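Local coordinates for protein putative dehydrogenase (Pseudomonas fluorescens, PDB 6UUG) that acts as the flavin-dependent methanesulfinate monooxygenase MsuC of a two-component system in bacterial sulfur assimilation, built on an acyl-CoA dehydrogenase scaffold, at residues Ile102-Gly107 with Leu254-Met259; Gly301-Ala306 with Leu355-Arg360. All blocks are in the same frame, centred on the assembly; numbering follows the deposited sequence.

Interaction 1: Ile102-Gly107 with Leu254-Met259; sequences IAHVFG and LTFTHM
Thr255 and Gly107 meet where two nearly antiparallel helices of the acyl-CoA dehydrogenase fold, 100-119 of the N-terminal helical domain and 247-277 of the C-terminal one, pack at the heart of the chain. The segment axes approach to 10.2 Å at an angle of 157°. Thr255 lays its methyl CG2 against Gly107 CA at 3.9 Å, and a CB on that glycine would collide with the methyl. Thr255 is turned with CG2 anti to its backbone N, which leaves OG1 beside that N, where it bonds to Ile251 O of its own helix. No direct hydrogen bond joins the segments; instead one water donates to both Gly107 O and Thr255 OG1, each at 2.9 Å. The next residue, Phe256, brings its ring edge toward the face of His104 in an offset edge-to-face pair, Phe256 CE1 3.9 Å from His104 CE1, with the planes 80° apart. The imidazole is steadied from outside by Gln213, whose NE2 is hydrogen-bonded to His104 ND1. Met259 closes the row: its CG lies 4.4 Å from Ala103 CB, its SD approaches the His104 ring obliquely, 4.6 Å from the centroid, and the bend at chi3 (51°) brings Met259 CE to within 3.8 Å of His104 CB.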
ATOM      1  N   ILE A 102      -3.588  10.778 -29.124  1.00 33.38           N
ATOM      2  CA  ILE A 102      -4.706  10.753 -30.062  1.00 31.28           C
ATOM      3  C   ILE A 102      -6.020  10.601 -29.305  1.00 34.05           C
ATOM      4  O   ILE A 102      -7.022  11.256 -29.628  1.00 32.51           O
ATOM      5  CB  ILE A 102      -4.488   9.631 -31.095  1.00 34.86           C
ATOM      6  CG1 ILE A 102      -3.478  10.103 -32.141  1.00 44.05           C
ATOM      7  CG2 ILE A 102      -5.791   9.225 -31.770  1.00 38.54           C
ATOM      8  CD1 ILE A 102      -3.991  11.266 -32.986  1.00 43.67           C
ATOM      9  N   ALA A 103      -6.036   9.753 -28.269  1.00 32.42           N
ATOM     10  CA  ALA A 103      -7.259   9.607 -27.485  1.00 32.60           C
ATOM     11  C   ALA A 103      -7.669  10.938 -26.873  1.00 32.25           C
ATOM     12  O   ALA A 103      -8.859  11.273 -26.838  1.00 30.66           O
ATOM     13  CB  ALA A 103      -7.068   8.554 -26.395  1.00 29.97           C
ATOM     14  N   HIS A 104      -6.688  11.711 -26.399  1.00 32.60           N
ATOM     15  CA  HIS A 104      -6.953  12.995 -25.749  1.00 35.09           C
ATOM     16  C   HIS A 104      -7.557  14.008 -26.713  1.00 33.67           C
ATOM     17  O   HIS A 104      -8.567  14.645 -26.403  1.00 32.76           O
ATOM     18  CB  HIS A 104      -5.645  13.522 -25.160  1.00 33.69           C
ATOM     19  CG  HIS A 104      -5.796  14.693 -24.236  1.00 35.58           C
ATOM     20  ND1 HIS A 104      -4.885  14.947 -23.232  1.00 42.43           N
ATOM     21  CD2 HIS A 104      -6.715  15.683 -24.166  1.00 40.33           C
ATOM     22  CE1 HIS A 104      -5.240  16.041 -22.582  1.00 43.98           C
ATOM     23  NE2 HIS A 104      -6.345  16.510 -23.131  1.00 40.99           N
ATOM     24  N   VAL A 105      -6.934  14.202 -27.876  1.00 31.56           N
ATOM     25  CA  VAL A 105      -7.471  15.209 -28.785  1.00 32.15           C
ATOM     26  C   VAL A 105      -8.792  14.751 -29.376  1.00 29.36           C
ATOM     27  O   VAL A 105      -9.656  15.581 -29.653  1.00 30.73           O
ATOM     28  CB  VAL A 105      -6.461  15.566 -29.889  1.00 29.89           C
ATOM     29  CG1 VAL A 105      -5.301  16.341 -29.273  1.00 34.98           C
ATOM     30  CG2 VAL A 105      -5.998  14.329 -30.621  1.00 35.46           C
ATOM     31  N   PHE A 106      -8.976  13.441 -29.575  1.00 30.24           N
ATOM     32  CA  PHE A 106     -10.269  12.938 -30.048  1.00 31.49           C
ATOM     33  C   PHE A 106     -11.356  13.165 -29.001  1.00 31.17           C
ATOM     34  O   PHE A 106     -12.437  13.690 -29.309  1.00 30.74           O
ATOM     35  CB  PHE A 106     -10.153  11.453 -30.407  1.00 30.54           C
ATOM     36  CG  PHE A 106     -11.442  10.839 -30.887  1.00 32.48           C
ATOM     37  CD1 PHE A 106     -11.868  11.033 -32.192  1.00 35.84           C
ATOM     38  CD2 PHE A 106     -12.222  10.071 -30.037  1.00 32.26           C
ATOM     39  CE1 PHE A 106     -13.048  10.471 -32.646  1.00 34.30           C
ATOM     40  CE2 PHE A 106     -13.416   9.504 -30.486  1.00 33.08           C
ATOM     41  CZ  PHE A 106     -13.827   9.706 -31.798  1.00 31.16           C
ATOM     42  N   GLY A 107     -11.084  12.780 -27.752  1.00 32.72           N
ATOM     43  CA  GLY A 107     -12.049  13.010 -26.690  1.00 28.84           C
ATOM     44  C   GLY A 107     -12.346  14.481 -26.469  1.00 27.64           C
ATOM     45  O   GLY A 107     -13.503  14.865 -26.264  1.00 31.23           O
ATOM     46  N   LEU A 254     -15.086  12.393 -17.113  1.00 26.16           N
ATOM     47  CA  LEU A 254     -15.232  11.006 -17.545  1.00 24.07           C
ATOM     48  C   LEU A 254     -14.444  10.718 -18.826  1.00 26.45           C
ATOM     49  O   LEU A 254     -14.060   9.565 -19.060  1.00 27.54           O
ATOM     50  CB  LEU A 254     -16.731  10.669 -17.711  1.00 27.70           C
ATOM     51  CG  LEU A 254     -17.076   9.184 -17.884  1.00 29.14           C
ATOM     52  CD1 LEU A 254     -16.474   8.356 -16.773  1.00 27.36           C
ATOM     53  CD2 LEU A 254     -18.598   8.975 -17.919  1.00 27.40           C
ATOM     54  N   THR A 255     -14.165  11.738 -19.643  1.00 26.27           N
ATOM     55  CA  THR A 255     -13.293  11.546 -20.804  1.00 26.24           C
ATOM     56  C   THR A 255     -11.878  11.203 -20.357  1.00 27.55           C
ATOM     57  O   THR A 255     -11.290  10.222 -20.830  1.00 28.27           O
ATOM     58  CB  THR A 255     -13.307  12.802 -21.685  1.00 27.97           C
ATOM     59  OG1 THR A 255     -14.627  12.999 -22.220  1.00 29.99           O
ATOM     60  CG2 THR A 255     -12.309  12.680 -22.839  1.00 30.31           C
ATOM     61  N   PHE A 256     -11.331  11.990 -19.419  1.00 26.87           N
ATOM     62  CA  PHE A 256     -10.036  11.657 -18.824  1.00 28.87           C
ATOM     63  C   PHE A 256     -10.060  10.268 -18.216  1.00 25.24           C
ATOM     64  O   PHE A 256      -9.106   9.501 -18.366  1.00 27.55           O
ATOM     65  CB  PHE A 256      -9.659  12.664 -17.732  1.00 30.81           C
ATOM     66  CG  PHE A 256      -9.086  13.941 -18.257  1.00 34.87           C
ATOM     67  CD1 PHE A 256      -7.952  13.924 -19.051  1.00 42.12           C
ATOM     68  CD2 PHE A 256      -9.643  15.157 -17.908  1.00 41.01           C
ATOM     69  CE1 PHE A 256      -7.407  15.107 -19.529  1.00 46.18           C
ATOM     70  CE2 PHE A 256      -9.104  16.344 -18.379  1.00 44.27           C
ATOM     71  CZ  PHE A 256      -7.983  16.315 -19.194  1.00 43.87           C
ATOM     72  N   THR A 257     -11.148   9.937 -17.510  1.00 25.58           N
ATOM     73  CA  THR A 257     -11.232   8.652 -16.823  1.00 25.13           C
ATOM     74  C   THR A 257     -11.147   7.495 -17.811  1.00 23.74           C
ATOM     75  O   THR A 257     -10.452   6.507 -17.552  1.00 25.75           O
ATOM     76  CB  THR A 257     -12.523   8.562 -16.002  1.00 26.17           C
ATOM     77  OG1 THR A 257     -12.532   9.587 -14.999  1.00 28.14           O
ATOM     78  CG2 THR A 257     -12.618   7.207 -15.296  1.00 25.73           C
ATOM     79  N   HIS A 258     -11.872   7.587 -18.935  1.00 26.30           N
ATOM     80  CA  HIS A 258     -11.786   6.540 -19.951  1.00 25.95           C
ATOM     81  C   HIS A 258     -10.383   6.450 -20.537  1.00 27.94           C
ATOM     82  O   HIS A 258      -9.920   5.354 -20.887  1.00 26.28           O
ATOM     83  CB  HIS A 258     -12.816   6.789 -21.060  1.00 26.15           C
ATOM     84  CG  HIS A 258     -14.185   6.301 -20.725  1.00 24.78           C
ATOM     85  ND1 HIS A 258     -15.010   6.934 -19.825  1.00 25.35           N
ATOM     86  CD2 HIS A 258     -14.872   5.219 -21.175  1.00 26.33           C
ATOM     87  CE1 HIS A 258     -16.154   6.267 -19.739  1.00 28.25           C
ATOM     88  NE2 HIS A 258     -16.094   5.222 -20.551  1.00 24.98           N
ATOM     89  N   MET A 259      -9.707   7.597 -20.691  1.00 28.07           N
ATOM     90  CA  MET A 259      -8.308   7.600 -21.127  0.53 29.23           C
ATOM     91  C   MET A 259      -7.431   6.829 -20.150  1.00 28.33           C
ATOM     92  O   MET A 259      -6.572   6.031 -20.558  1.00 27.57           O
ATOM     93  CB  MET A 259      -7.781   9.037 -21.257  0.53 29.80           C
ATOM     94  CG  MET A 259      -8.321   9.853 -22.413  0.53 26.91           C
ATOM     95  SD  MET A 259      -7.899  11.618 -22.249  0.53 35.28           S
ATOM     96  CE  MET A 259      -6.136  11.536 -21.966  0.53 37.03           C
TER
HETATM   97  O   HOH W   1     -15.158  12.819 -25.088  1.00 34.52           O

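Interaction 2: Gly301-Ala306 with Leu355-Arg360; sequences GEFWVA and LEICSR
In the C-terminal helical domain of the acyl-CoA dehydrogenase fold, helices 294-327 and 333-360 run almost antiparallel, and the last turn of the second is fastened to the first by a salt-bridge network of Glu302, Glu356 and Arg360. Arg360 carries most of it. Its NE donates to Glu356 OE1 one turn back in its own helix, a straight bond of 3.0 Å (162°) lying near the guanidinium plane and reaching the anti side of the carboxylate. Across the contact NH1 sits 2.7 Å from Glu302 OE1, which approaches obliquely to the guanidinium plane; the N-H therefore does not point at it and the bond is weak, although the charges are close. The two planes stand 85° apart. Phe303 supports the same cation, its CE1 lying over the centre of one guanidinium face, while the ring edge at CZ comes to Arg360 O. Deeper in, Ile357 CG1 passes Phe303 CD1 at 4.0 Å. With CD1 anti to CA (chi2 171°), Ile357 also reaches Ala306 CB at 4.1 Å. A leucine in place of Arg360 would probably leave Glu302 and Glu356 without their shared cation and Phe303 CE1 without the guanidinium face it lies over. Glu302 has a second charge partner, its OE2 forming a salt bridge with Arg352 of the second subunit, and Arg360 NH1 also bonds to His299 ND1. The chemistry thus implies a carboxylate shared between two arginines, probably kept ionised by them, that links the helix pair electrostatically to the second subunit.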
ATOM      1  N   GLY A 301      -2.415 -11.582 -11.286  1.00 25.35           N
ATOM      2  CA  GLY A 301      -3.686 -11.631 -10.576  1.00 27.33           C
ATOM      3  C   GLY A 301      -4.035 -10.307  -9.920  1.00 27.21           C
ATOM      4  O   GLY A 301      -5.189  -9.888  -9.928  1.00 26.77           O
ATOM      5  N   GLU A 302      -3.042  -9.630  -9.355  1.00 26.43           N
ATOM      6  CA  GLU A 302      -3.289  -8.289  -8.822  1.00 24.30           C
ATOM      7  C   GLU A 302      -3.629  -7.293  -9.927  1.00 28.60           C
ATOM      8  O   GLU A 302      -4.533  -6.464  -9.751  1.00 27.36           O
ATOM      9  CB  GLU A 302      -2.083  -7.834  -7.991  1.00 27.48           C
ATOM     10  CG  GLU A 302      -1.961  -8.663  -6.708  1.00 31.36           C
ATOM     11  CD  GLU A 302      -0.851  -8.227  -5.789  1.00 39.82           C
ATOM     12  OE1 GLU A 302       0.195  -7.767  -6.279  1.00 41.46           O
ATOM     13  OE2 GLU A 302      -1.016  -8.385  -4.569  1.00 35.73           O
ATOM     14  N   PHE A 303      -2.948  -7.359 -11.078  1.00 25.61           N
ATOM     15  CA  PHE A 303      -3.342  -6.498 -12.193  1.00 24.33           C
ATOM     16  C   PHE A 303      -4.796  -6.752 -12.581  1.00 26.08           C
ATOM     17  O   PHE A 303      -5.552  -5.812 -12.866  1.00 26.85           O
ATOM     18  CB  PHE A 303      -2.454  -6.735 -13.408  1.00 25.98           C
ATOM     19  CG  PHE A 303      -0.986  -6.467 -13.167  1.00 30.42           C
ATOM     20  CD1 PHE A 303      -0.570  -5.638 -12.135  1.00 27.88           C
ATOM     21  CD2 PHE A 303      -0.036  -7.075 -13.960  1.00 32.15           C
ATOM     22  CE1 PHE A 303       0.790  -5.410 -11.907  1.00 30.64           C
ATOM     23  CE2 PHE A 303       1.321  -6.851 -13.751  1.00 33.75           C
ATOM     24  CZ  PHE A 303       1.735  -6.024 -12.713  1.00 31.73           C
ATOM     25  N   TRP A 304      -5.196  -8.022 -12.588  1.00 24.79           N
ATOM     26  CA  TRP A 304      -6.548  -8.392 -13.012  1.00 26.83           C
ATOM     27  C   TRP A 304      -7.594  -7.822 -12.070  1.00 25.19           C
ATOM     28  O   TRP A 304      -8.589  -7.227 -12.516  1.00 25.63           O
ATOM     29  CB  TRP A 304      -6.685  -9.917 -13.086  1.00 24.60           C
ATOM     30  CG  TRP A 304      -8.057 -10.353 -13.568  1.00 26.35           C
ATOM     31  CD1 TRP A 304      -9.073 -10.894 -12.818  1.00 26.00           C
ATOM     32  CD2 TRP A 304      -8.539 -10.289 -14.906  1.00 28.48           C
ATOM     33  NE1 TRP A 304     -10.156 -11.154 -13.611  1.00 28.00           N
ATOM     34  CE2 TRP A 304      -9.862 -10.796 -14.898  1.00 26.97           C
ATOM     35  CE3 TRP A 304      -7.994  -9.833 -16.108  1.00 28.54           C
ATOM     36  CZ2 TRP A 304     -10.636 -10.884 -16.058  1.00 31.17           C
ATOM     37  CZ3 TRP A 304      -8.774  -9.922 -17.270  1.00 32.22           C
ATOM     38  CH2 TRP A 304     -10.076 -10.427 -17.225  1.00 33.13           C
ATOM     39  N   VAL A 305      -7.389  -7.999 -10.765  1.00 24.52           N
ATOM     40  CA  VAL A 305      -8.347  -7.500  -9.782  1.00 26.89           C
ATOM     41  C   VAL A 305      -8.469  -5.987  -9.895  1.00 25.94           C
ATOM     42  O   VAL A 305      -9.574  -5.436  -9.860  1.00 25.70           O
ATOM     43  CB  VAL A 305      -7.936  -7.937  -8.368  1.00 29.67           C
ATOM     44  CG1 VAL A 305      -8.872  -7.313  -7.314  1.00 30.82           C
ATOM     45  CG2 VAL A 305      -7.976  -9.466  -8.295  1.00 27.76           C
ATOM     46  N   ALA A 306      -7.339  -5.295 -10.050  1.00 24.38           N
ATOM     47  CA  ALA A 306      -7.380  -3.843 -10.223  1.00 27.73           C
ATOM     48  C   ALA A 306      -8.127  -3.438 -11.494  1.00 26.30           C
ATOM     49  O   ALA A 306      -9.022  -2.578 -11.464  1.00 26.38           O
ATOM     50  CB  ALA A 306      -5.952  -3.290 -10.232  1.00 28.90           C
ATOM     51  N   LEU A 355      -1.986   3.828 -12.438  1.00 25.44           N
ATOM     52  CA  LEU A 355      -0.574   4.196 -12.407  1.00 27.53           C
ATOM     53  C   LEU A 355       0.259   3.087 -11.788  1.00 26.95           C
ATOM     54  O   LEU A 355       1.395   2.841 -12.227  1.00 26.99           O
ATOM     55  CB  LEU A 355      -0.391   5.521 -11.646  1.00 27.14           C
ATOM     56  CG  LEU A 355       0.982   6.178 -11.791  1.00 31.44           C
ATOM     57  CD1 LEU A 355       1.173   6.718 -13.210  1.00 30.12           C
ATOM     58  CD2 LEU A 355       1.098   7.296 -10.757  1.00 31.96           C
ATOM     59  N   GLU A 356      -0.314   2.376 -10.812  1.00 28.11           N
ATOM     60  CA  GLU A 356       0.383   1.256 -10.184  1.00 29.82           C
ATOM     61  C   GLU A 356       0.641   0.127 -11.181  1.00 29.18           C
ATOM     62  O   GLU A 356       1.727  -0.466 -11.194  1.00 29.03           O
ATOM     63  CB  GLU A 356      -0.431   0.755  -8.995  1.00 31.43           C
ATOM     64  CG  GLU A 356       0.108  -0.527  -8.350  1.00 37.72           C
ATOM     65  CD  GLU A 356       1.483  -0.353  -7.709  1.00 49.06           C
ATOM     66  OE1 GLU A 356       2.099  -1.385  -7.357  1.00 49.45           O
ATOM     67  OE2 GLU A 356       1.950   0.799  -7.554  1.00 47.38           O
ATOM     68  N   ILE A 357      -0.343  -0.188 -12.032  1.00 28.91           N
ATOM     69  CA  ILE A 357      -0.105  -1.191 -13.074  1.00 27.07           C
ATOM     70  C   ILE A 357       1.019  -0.745 -14.012  1.00 28.90           C
ATOM     71  O   ILE A 357       1.901  -1.536 -14.376  1.00 29.86           O
ATOM     72  CB  ILE A 357      -1.408  -1.481 -13.845  1.00 26.77           C
ATOM     73  CG1 ILE A 357      -2.417  -2.158 -12.926  1.00 27.06           C
ATOM     74  CG2 ILE A 357      -1.120  -2.333 -15.082  1.00 31.25           C
ATOM     75  CD1 ILE A 357      -3.820  -2.291 -13.559  1.00 29.45           C
ATOM     76  N   CYS A 358       0.996   0.518 -14.446  1.00 25.16           N
ATOM     77  CA  CYS A 358       1.990   0.990 -15.398  1.00 26.06           C
ATOM     78  C   CYS A 358       3.400   0.972 -14.806  1.00 28.81           C
ATOM     79  O   CYS A 358       4.376   0.890 -15.556  1.00 30.23           O
ATOM     80  CB  CYS A 358       1.649   2.398 -15.871  1.00 29.18           C
ATOM     81  SG  CYS A 358       0.126   2.497 -16.857  1.00 31.01           S
ATOM     82  N   SER A 359       3.521   1.033 -13.484  1.00 27.49           N
ATOM     83  CA  SER A 359       4.835   0.917 -12.846  1.00 26.80           C
ATOM     84  C   SER A 359       5.216  -0.532 -12.571  1.00 29.54           C
ATOM     85  O   SER A 359       6.344  -0.962 -12.862  1.00 28.88           O
ATOM     86  CB  SER A 359       4.852   1.699 -11.528  1.00 29.77           C
ATOM     87  OG  SER A 359       6.089   1.476 -10.825  1.00 29.30           O
ATOM     88  N   ARG A 360       4.298  -1.289 -11.980  1.00 27.49           N
ATOM     89  CA  ARG A 360       4.661  -2.609 -11.498  1.00 28.48           C
ATOM     90  C   ARG A 360       4.728  -3.639 -12.612  1.00 28.68           C
ATOM     91  O   ARG A 360       5.296  -4.713 -12.384  1.00 30.42           O
ATOM     92  CB  ARG A 360       3.692  -3.074 -10.416  1.00 31.37           C
ATOM     93  CG  ARG A 360       4.422  -3.737  -9.256  1.00 45.66           C
ATOM     94  CD  ARG A 360       3.570  -4.750  -8.556  1.00 43.71           C
ATOM     95  NE  ARG A 360       2.249  -4.227  -8.237  1.00 51.76           N
ATOM     96  CZ  ARG A 360       1.187  -5.002  -8.069  1.00 52.66           C
ATOM     97  NH1 ARG A 360       1.319  -6.317  -8.192  1.00 42.38           N
ATOM     98  NH2 ARG A 360       0.001  -4.467  -7.787  1.00 48.63           N
TER

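Interaction 1 and interaction 2 lie in series along the chain, the first closing before the second opens, with centres 20 Å apart and nearest atoms about 8 Å apart. Helix 247-277, which carries 254-259, is followed directly by helix 294-327, which carries 301-306, and it also touches the second contact through Phe268, against Phe303. Helices 294-327 and 333-360 in turn pack on Leu254 and Thr257. The C-terminal helices are therefore common to both: interaction 1 ties them to the N-terminal helical domain near the chain centre, whereas interaction 2 joins two of them with its centre about 22 Å from the centre of the chain, where other subunits of the four-chain assembly come within reach.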